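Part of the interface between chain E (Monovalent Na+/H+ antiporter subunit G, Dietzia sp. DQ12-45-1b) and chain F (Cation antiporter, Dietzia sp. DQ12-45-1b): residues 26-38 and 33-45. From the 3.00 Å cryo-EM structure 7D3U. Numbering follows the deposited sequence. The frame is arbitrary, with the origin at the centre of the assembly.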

# COMPACT_ATOMS: atom_id res chain seq x y z
N ALA E 26 45.92 -13.45 -18.22
CA ALA E 26 44.80 -12.78 -18.88
C ALA E 26 44.95 -12.82 -20.40
O ALA E 26 43.98 -13.09 -21.11
N ILE E 27 46.16 -12.55 -20.91
CA ILE E 27 46.40 -12.69 -22.34
C ILE E 27 46.15 -14.13 -22.77
O ILE E 27 45.69 -14.38 -23.90
N GLY E 28 46.43 -15.09 -21.90
CA GLY E 28 46.06 -16.47 -22.19
C GLY E 28 44.57 -16.63 -22.42
O GLY E 28 44.14 -17.40 -23.28
N LEU E 29 43.75 -15.90 -21.66
CA LEU E 29 42.31 -15.97 -21.85
C LEU E 29 41.87 -15.42 -23.20
O LEU E 29 40.72 -15.61 -23.59
N LEU E 30 42.76 -14.74 -23.93
CA LEU E 30 42.44 -14.22 -25.26
C LEU E 30 42.90 -15.17 -26.36
O LEU E 30 42.08 -15.67 -27.14
N ARG E 31 44.20 -15.41 -26.45
CA ARG E 31 44.77 -16.20 -27.55
C ARG E 31 44.91 -17.67 -27.19
O ARG E 31 45.98 -18.26 -27.36
N PHE E 32 43.84 -18.30 -26.70
CA PHE E 32 43.84 -19.73 -26.44
C PHE E 32 42.54 -20.31 -27.00
O PHE E 32 41.45 -19.79 -26.71
N PRO E 33 42.61 -21.37 -27.81
CA PRO E 33 41.40 -21.81 -28.52
C PRO E 33 40.40 -22.53 -27.65
O PRO E 33 39.19 -22.33 -27.81
N ASP E 34 40.86 -23.36 -26.72
CA ASP E 34 39.98 -24.25 -25.97
C ASP E 34 39.56 -23.62 -24.65
O ASP E 34 40.07 -22.59 -24.21
N LEU E 35 38.59 -24.28 -24.00
CA LEU E 35 38.29 -24.00 -22.61
C LEU E 35 39.27 -24.70 -21.69
O LEU E 35 39.58 -24.19 -20.60
N TYR E 36 39.77 -25.86 -22.10
CA TYR E 36 40.66 -26.65 -21.26
C TYR E 36 42.08 -26.08 -21.27
O TYR E 36 42.78 -26.14 -20.26
N VAL E 37 42.51 -25.53 -22.41
CA VAL E 37 43.77 -24.79 -22.43
C VAL E 37 43.66 -23.56 -21.55
O VAL E 37 44.58 -23.24 -20.78
N ARG E 38 42.53 -22.85 -21.64
CA ARG E 38 42.32 -21.67 -20.81
C ARG E 38 42.36 -22.03 -19.34
O ARG E 38 43.02 -21.34 -18.54
N ALA F 33 51.91 -18.30 -22.28
CA ALA F 33 50.87 -17.38 -22.77
C ALA F 33 51.24 -16.85 -24.16
O ALA F 33 50.32 -16.43 -24.88
N PHE F 34 52.53 -16.87 -24.52
CA PHE F 34 52.96 -16.27 -25.78
C PHE F 34 53.36 -17.30 -26.83
O PHE F 34 53.98 -16.93 -27.83
N LEU F 35 53.06 -18.57 -26.62
CA LEU F 35 53.35 -19.56 -27.64
C LEU F 35 52.45 -19.33 -28.86
O LEU F 35 51.26 -19.05 -28.70
N PRO F 36 52.99 -19.45 -30.07
CA PRO F 36 52.16 -19.27 -31.26
C PRO F 36 51.17 -20.42 -31.41
O PRO F 36 51.26 -21.45 -30.75
N HIS F 37 50.19 -20.20 -32.28
CA HIS F 37 49.26 -21.27 -32.61
C HIS F 37 49.98 -22.39 -33.36
O HIS F 37 51.04 -22.19 -33.95
N ALA F 38 49.40 -23.58 -33.30
CA ALA F 38 49.97 -24.84 -33.76
C ALA F 38 51.17 -25.26 -32.93
O ALA F 38 51.76 -26.32 -33.20
N SER F 39 51.56 -24.48 -31.92
CA SER F 39 52.58 -24.87 -30.96
C SER F 39 51.97 -25.35 -29.65
O SER F 39 52.71 -25.79 -28.77
N ILE F 40 50.65 -25.27 -29.52
CA ILE F 40 49.92 -25.92 -28.43
C ILE F 40 49.21 -27.13 -29.02
O ILE F 40 48.51 -27.01 -30.04
N THR F 41 49.39 -28.29 -28.40
CA THR F 41 48.86 -29.55 -28.90
C THR F 41 48.11 -30.25 -27.78
O THR F 41 48.59 -31.25 -27.23
N PRO F 42 46.94 -29.74 -27.40
CA PRO F 42 46.24 -30.29 -26.24
C PRO F 42 45.83 -31.73 -26.46
O PRO F 42 45.53 -32.16 -27.58
N GLY F 43 45.81 -32.49 -25.36
CA GLY F 43 45.42 -33.89 -25.41
C GLY F 43 44.96 -34.40 -24.06
O GLY F 43 45.53 -34.03 -23.03
N PHE F 44 43.93 -35.23 -24.06
CA PHE F 44 43.41 -35.82 -22.83
C PHE F 44 44.03 -37.19 -22.62
O PHE F 44 44.34 -37.90 -23.57
N VAL F 45 44.18 -37.56 -21.35
CA VAL F 45 44.86 -38.81 -21.00
C VAL F 45 44.23 -39.36 -19.72
O VAL F 45 44.04 -38.62 -18.75

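No hydrogen bond crosses between these two stretches; what joins them is mainly apolar packing, with 693 Å² buried in total. The first rule to read here is that a loop joining the end of one helix to the start of the next and the helix ends flanking it can share a contact face: E:Ile27, E:Tyr36 and E:Val37 from the helices, E:Arg31 and E:Pro33 from the loop, all have CA-to-CB bonds directed toward the chain F stretch.

The apolar centre is F:Ile40. Its CB points toward chain E, and with chi1 p and chi2 t it extends CD1 among three residues. That methyl lies 3.3 Å from E:Pro33 CD, a tight contact with the proline ring, 4.3 Å from E:Phe32 CD1 and 4.4 Å from E:Val37 CG1. E:Val37, chi1 t, also meets the next apolar residue along chain F, its CG2 sitting 4.0 Å from F:Pro42 CB. One valine thus touches both F:Ile40 and F:Pro42 through different methyls.

At the other end, E:Ile27 (chi1 m, chi2 t) places CG2 3.8 Å from F:Phe34 CE1, near the plane of that ring and so at its edge. The CA-to-CB bond of F:Phe34 points away, yet its m rotamer brings the ring end back to the contact. E:Phe32 behaves likewise: its CB leaves chain F, but chi1 m returns the ring, and CZ comes within 4.2 Å of F:Ala33 CA. Two small residues meet here, with the CA atoms of E:Gly28 and F:Ala33 4.9 Å apart. A CB on E:Gly28 would be crowded by E:Phe32 CE2, at 3.1 Å, within its own chain.

The aromatic pair is edge-to-face. F:Phe44 (chi1 m), on the strand, turns its edge to the face of E:Tyr36 (chi1 m), with ring centroids 5.2 Å apart, planes at 81° and F:Phe44 CZ 3.7 Å from E:Tyr36 CD2. The tyrosine hydroxyl is hydrogen-bonded elsewhere in the structure.

Polar groups pack without bonding across this contact. E:Arg31, chi1 p and chi2 t with chi3 between wells, has 100 Å² covered by the chain F stretch. Its CD lies 3.4 Å from F:Ala33 O, while F:Leu35 O lies over one guanidinium face, 3.9 Å from E:Arg31 NH2. F:His37, chi1 m, brings ND1 to the guanidinium edge, 4.4 Å from E:Arg31 NH2. The arginine therefore contributes contact area here rather than directional bonds.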

# COMPACT_ATOMS: atom_id res chain seq x y z
CB ALA E 26 44.69 -11.34 -18.40
CB ILE E 27 47.83 -12.24 -22.68
CG1 ILE E 27 47.97 -10.73 -22.47
CG2 ILE E 27 48.19 -12.60 -24.11
CD1 ILE E 27 49.28 -10.18 -22.97
CB LEU E 29 41.59 -15.21 -20.74
CG LEU E 29 41.44 -15.94 -19.40
CD1 LEU E 29 40.38 -15.26 -18.55
CD2 LEU E 29 41.08 -17.39 -19.63
CB LEU E 30 43.06 -12.84 -25.46
CG LEU E 30 42.66 -11.71 -24.51
CD1 LEU E 30 42.80 -10.37 -25.21
CD2 LEU E 30 41.25 -11.89 -23.99
CB ARG E 31 46.10 -15.60 -27.97
CG ARG E 31 47.05 -15.33 -26.81
CD ARG E 31 48.43 -14.97 -27.33
NE ARG E 31 48.72 -15.62 -28.60
CZ ARG E 31 49.68 -15.24 -29.43
NH1 ARG E 31 50.46 -14.21 -29.12
NH2 ARG E 31 49.87 -15.89 -30.57
CB PHE E 32 43.96 -20.05 -24.94
CG PHE E 32 45.38 -20.13 -24.45
CD1 PHE E 32 46.41 -20.39 -25.33
CD2 PHE E 32 45.67 -19.96 -23.11
CE1 PHE E 32 47.71 -20.47 -24.88
CE2 PHE E 32 46.97 -20.04 -22.66
CZ PHE E 32 47.99 -20.30 -23.55
CB PRO E 33 41.97 -22.72 -29.62
CG PRO E 33 43.21 -23.28 -29.01
CD PRO E 33 43.78 -22.21 -28.12
CB ASP E 34 40.68 -25.58 -25.71
CG ASP E 34 39.77 -26.77 -25.92
OD1 ASP E 34 38.57 -26.64 -25.63
OD2 ASP E 34 40.26 -27.82 -26.39
CB LEU E 35 36.86 -24.42 -22.27
CG LEU E 35 36.32 -24.18 -20.86
CD1 LEU E 35 34.83 -23.96 -20.94
CD2 LEU E 35 36.60 -25.35 -19.93
CB TYR E 36 40.65 -28.10 -21.72
CG TYR E 36 39.25 -28.61 -21.96
CD1 TYR E 36 38.43 -28.98 -20.91
CD2 TYR E 36 38.74 -28.69 -23.25
CE1 TYR E 36 37.15 -29.43 -21.13
CE2 TYR E 36 37.46 -29.14 -23.48
CZ TYR E 36 36.67 -29.51 -22.42
OH TYR E 36 35.40 -29.96 -22.64
CB VAL E 37 44.15 -24.43 -23.88
CG1 VAL E 37 45.45 -23.65 -23.90
CG2 VAL E 37 44.27 -25.68 -24.72
CB ARG E 38 40.99 -21.01 -21.17
CG ARG E 38 41.07 -20.04 -22.32
CD ARG E 38 39.69 -19.67 -22.82
NE ARG E 38 39.74 -19.09 -24.15
CZ ARG E 38 38.79 -19.22 -25.07
NH1 ARG E 38 37.70 -19.93 -24.80
NH2 ARG E 38 38.92 -18.65 -26.26
CB ALA F 33 50.70 -16.24 -21.80
CB PHE F 34 54.11 -15.29 -25.53
CG PHE F 34 53.67 -13.96 -25.01
CD1 PHE F 34 52.33 -13.65 -24.89
CD2 PHE F 34 54.61 -13.01 -24.64
CE1 PHE F 34 51.93 -12.42 -24.40
CE2 PHE F 34 54.21 -11.78 -24.15
CZ PHE F 34 52.87 -11.49 -24.04
CB LEU F 35 53.14 -20.98 -27.11
CG LEU F 35 53.65 -21.33 -25.72
CD1 LEU F 35 52.95 -22.57 -25.20
CD2 LEU F 35 55.15 -21.52 -25.72
CB PRO F 36 53.18 -19.26 -32.40
CG PRO F 36 54.33 -20.05 -31.87
CD PRO F 36 54.39 -19.77 -30.40
CB HIS F 37 48.09 -20.74 -33.44
CG HIS F 37 47.05 -20.03 -32.63
ND1 HIS F 37 47.06 -18.66 -32.44
CD2 HIS F 37 45.97 -20.50 -31.96
CE1 HIS F 37 46.03 -18.32 -31.68
NE2 HIS F 37 45.36 -19.42 -31.38
CB ALA F 38 50.37 -24.81 -35.24
CB SER F 39 53.53 -23.70 -30.69
OG SER F 39 54.50 -24.06 -29.73
CB ILE F 40 48.94 -24.95 -27.75
CG1 ILE F 40 47.90 -24.44 -28.75
CG2 ILE F 40 49.69 -23.78 -27.14
CD1 ILE F 40 46.77 -23.66 -28.11
CB THR F 41 49.97 -30.43 -29.46
OG1 THR F 41 51.14 -30.30 -28.63
CG2 THR F 41 50.34 -29.98 -30.87
CB PRO F 42 45.02 -29.38 -26.10
CG PRO F 42 44.84 -28.76 -27.43
CD PRO F 42 46.21 -28.61 -28.00
CB PHE F 44 41.89 -35.92 -22.88
CG PHE F 44 41.20 -34.61 -23.05
CD1 PHE F 44 41.05 -34.04 -24.31
CD2 PHE F 44 40.68 -33.93 -21.96
CE1 PHE F 44 40.42 -32.83 -24.47
CE2 PHE F 44 40.04 -32.72 -22.12
CZ PHE F 44 39.91 -32.17 -23.38
CB VAL F 45 46.37 -38.59 -20.81
CG1 VAL F 45 47.04 -39.86 -20.32
CG2 VAL F 45 47.01 -38.12 -22.10